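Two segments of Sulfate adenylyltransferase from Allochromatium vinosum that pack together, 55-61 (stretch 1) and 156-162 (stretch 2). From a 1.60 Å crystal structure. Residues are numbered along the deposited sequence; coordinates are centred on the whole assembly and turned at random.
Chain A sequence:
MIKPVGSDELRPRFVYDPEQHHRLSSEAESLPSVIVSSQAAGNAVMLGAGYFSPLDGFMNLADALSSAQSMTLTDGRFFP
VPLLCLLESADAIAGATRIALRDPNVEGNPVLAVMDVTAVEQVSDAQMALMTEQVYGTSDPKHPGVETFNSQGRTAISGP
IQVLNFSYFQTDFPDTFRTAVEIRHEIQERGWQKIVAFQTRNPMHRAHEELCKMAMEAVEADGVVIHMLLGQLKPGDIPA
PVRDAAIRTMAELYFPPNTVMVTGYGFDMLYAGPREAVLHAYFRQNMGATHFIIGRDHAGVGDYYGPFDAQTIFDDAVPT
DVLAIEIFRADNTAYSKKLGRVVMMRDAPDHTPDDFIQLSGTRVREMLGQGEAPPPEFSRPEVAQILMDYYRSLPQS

Stretch 1 (55-61) LDGFMNL
Stretch 2 156-162: AISGPIQ

Residues 156-162 form part of a longer beta strand, and residues 55-61 pair with it through a short strand at Gly 57 and Phe 58. The two run antiparallel: the vectors from CA 56 to CA 60 and from CA 157 to CA 161 lie 174° apart. Register is fixed by two bridges. Gly 57 faces Pro 160 as a non-hydrogen-bonded pair with CA-CA 4.2 Å, and Phe 58 faces Gly 159 as a hydrogen-bonded pair with CA-CA 5.5 Å.

Three backbone hydrogen bonds carry the pairing. Phe 58 and Gly 159 exchange two: Phe 58 N donates to Gly 159 O at 3.1 Å with an N-H...O angle of 147°, and Gly 159 N donates to Phe 58 O at 3.1 Å and 166°. Ile 161 N then donates to Asp 56 O at 2.9 Å and 165°. Pro 160 has no amide hydrogen to offer, but its place in the non-hydrogen-bonded pair demands none from it across this interface. Its CA instead makes a CA-H...O contact with Asp 56 O at 3.3 Å, so that carbonyl receives both interactions; Gly 57 CA similarly approaches Gly 159 O at 3.5 Å.

Beyond Phe 58 the direct ladder ends. Met 59 O and Ile 157 O stand 4.5 Å apart, two acceptors with no proton between them, and one water resolves this by donating to Met 59 O at 2.9 Å and to Ile 157 O at 2.7 Å.

The close approach at Gly 57 (phi/psi 166/-149) depends on its missing side chain: an ideal CB would lie 2.2 Å from Gly 159 O and 2.8 Å from Pro 160 CA, both clashes. Gly 159, at 140/169, has backbone angles that by themselves call for glycine.

Phe 58 (-89/145; chi1 -69°, m; chi2 -76°) places its ring obliquely against Ile 161, whose chi1 is p and chi2 t; Phe 58 CD2 meets Ile 161 CG2 at 3.9 Å in an apolar contact. Ser 158 (-134/156, chi1 p) points toward stretch 1, its CB 3.4 Å from Phe 58 O and its OG 3.6 Å from Asn 60 CB, packing contacts rather than hydrogen bonds. Asp 56 (-98/-10, chi1 p) sets CG 3.9 Å from Pro 160 CB. Asn 60 (chi1 p) occupies an N-cap position, its OD1 satisfied by a backbone N just past the stretch. Met 59 (m, t, t) points away, its SD hydrogen-bonded elsewhere in the structure. The contact buries 428 Å², both sides summed.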

# COMPACT_ATOMS: atom_id res chain seq x y z
N LEU A 55 -21.92 3.29 1.99
CA LEU A 55 -22.38 4.04 3.17
C LEU A 55 -21.50 5.26 3.46
O LEU A 55 -20.29 5.27 3.21
CB LEU A 55 -22.43 3.13 4.41
CG LEU A 55 -23.70 2.27 4.56
CD1 LEU A 55 -23.94 1.38 3.38
CD2 LEU A 55 -23.56 1.40 5.80
N ASP A 56 -22.12 6.31 4.01
CA ASP A 56 -21.38 7.58 4.20
C ASP A 56 -20.79 7.85 5.57
O ASP A 56 -19.98 8.76 5.72
CB ASP A 56 -22.19 8.81 3.73
CG ASP A 56 -23.38 9.10 4.59
OD1 ASP A 56 -23.47 8.60 5.75
OD2 ASP A 56 -24.24 9.88 4.11
N GLY A 57 -21.17 7.04 6.55
CA GLY A 57 -20.73 7.28 7.92
C GLY A 57 -21.50 6.47 8.93
O GLY A 57 -21.94 5.37 8.65
N PHE A 58 -21.67 7.03 10.13
CA PHE A 58 -22.24 6.27 11.24
C PHE A 58 -23.74 6.41 11.25
O PHE A 58 -24.27 7.47 10.93
CB PHE A 58 -21.65 6.73 12.57
CG PHE A 58 -20.18 6.36 12.74
CD1 PHE A 58 -19.80 5.05 13.06
CD2 PHE A 58 -19.18 7.32 12.57
CE1 PHE A 58 -18.46 4.71 13.23
CE2 PHE A 58 -17.83 7.00 12.74
CZ PHE A 58 -17.45 5.69 13.06
N MET A 59 -24.41 5.33 11.63
CA MET A 59 -25.86 5.18 11.55
C MET A 59 -26.56 5.85 12.71
O MET A 59 -26.09 5.81 13.85
CB MET A 59 -26.23 3.69 11.59
CG MET A 59 -25.78 2.93 10.39
SD MET A 59 -26.40 1.24 10.47
CE MET A 59 -25.49 0.52 9.09
N ASN A 60 -27.75 6.41 12.42
CA ASN A 60 -28.65 6.76 13.53
C ASN A 60 -29.32 5.49 14.11
O ASN A 60 -29.15 4.36 13.55
CB ASN A 60 -29.69 7.80 13.11
CG ASN A 60 -30.62 7.31 12.00
OD1 ASN A 60 -30.88 6.11 11.84
ND2 ASN A 60 -31.17 8.26 11.26
N LEU A 61 -30.06 5.65 15.20
CA LEU A 61 -30.64 4.50 15.87
C LEU A 61 -31.65 3.77 14.97
O LEU A 61 -31.68 2.54 14.95
CB LEU A 61 -31.36 4.96 17.14
CG LEU A 61 -30.88 4.33 18.42
CD1 LEU A 61 -31.77 4.78 19.60
CD2 LEU A 61 -30.81 2.79 18.32
N ALA A 156 -25.29 7.54 20.96
CA ALA A 156 -24.94 7.29 19.56
C ALA A 156 -24.85 8.62 18.80
O ALA A 156 -25.80 9.43 18.85
CB ALA A 156 -26.00 6.41 18.93
N ILE A 157 -23.72 8.86 18.14
CA ILE A 157 -23.59 10.05 17.28
C ILE A 157 -23.58 9.56 15.84
O ILE A 157 -22.92 8.53 15.51
CB ILE A 157 -22.36 10.90 17.66
CG1 ILE A 157 -21.06 10.12 17.51
CG2 ILE A 157 -22.51 11.34 19.14
CD1 ILE A 157 -19.79 11.02 17.61
N SER A 158 -24.32 10.26 14.99
CA SER A 158 -24.51 9.77 13.61
C SER A 158 -24.32 10.89 12.61
O SER A 158 -24.43 12.08 12.96
CB SER A 158 -25.91 9.14 13.42
OG SER A 158 -26.95 10.02 13.84
N GLY A 159 -23.98 10.49 11.38
CA GLY A 159 -23.69 11.47 10.31
C GLY A 159 -22.52 11.05 9.45
O GLY A 159 -21.77 10.09 9.80
N PRO A 160 -22.33 11.75 8.33
CA PRO A 160 -21.31 11.36 7.35
C PRO A 160 -19.89 11.71 7.84
O PRO A 160 -19.72 12.67 8.61
CB PRO A 160 -21.66 12.21 6.10
CG PRO A 160 -22.39 13.41 6.67
CD PRO A 160 -23.09 12.95 7.91
N ILE A 161 -18.90 10.93 7.38
CA ILE A 161 -17.51 11.18 7.79
C ILE A 161 -16.60 11.31 6.58
O ILE A 161 -16.92 10.83 5.49
CB ILE A 161 -16.97 10.05 8.76
CG1 ILE A 161 -16.83 8.72 8.01
CG2 ILE A 161 -17.85 9.92 10.04
CD1 ILE A 161 -16.20 7.59 8.92
N GLN A 162 -15.47 11.99 6.80
CA GLN A 162 -14.32 12.10 5.87
C GLN A 162 -13.13 11.54 6.64
O GLN A 162 -12.75 12.08 7.70
CB GLN A 162 -14.09 13.57 5.49
CG GLN A 162 -15.27 14.16 4.73
CD GLN A 162 -15.22 15.70 4.69
OE1 GLN A 162 -15.35 16.40 5.72
NE2 GLN A 162 -15.04 16.22 3.51
O HOH W 1 -23.85 5.99 15.62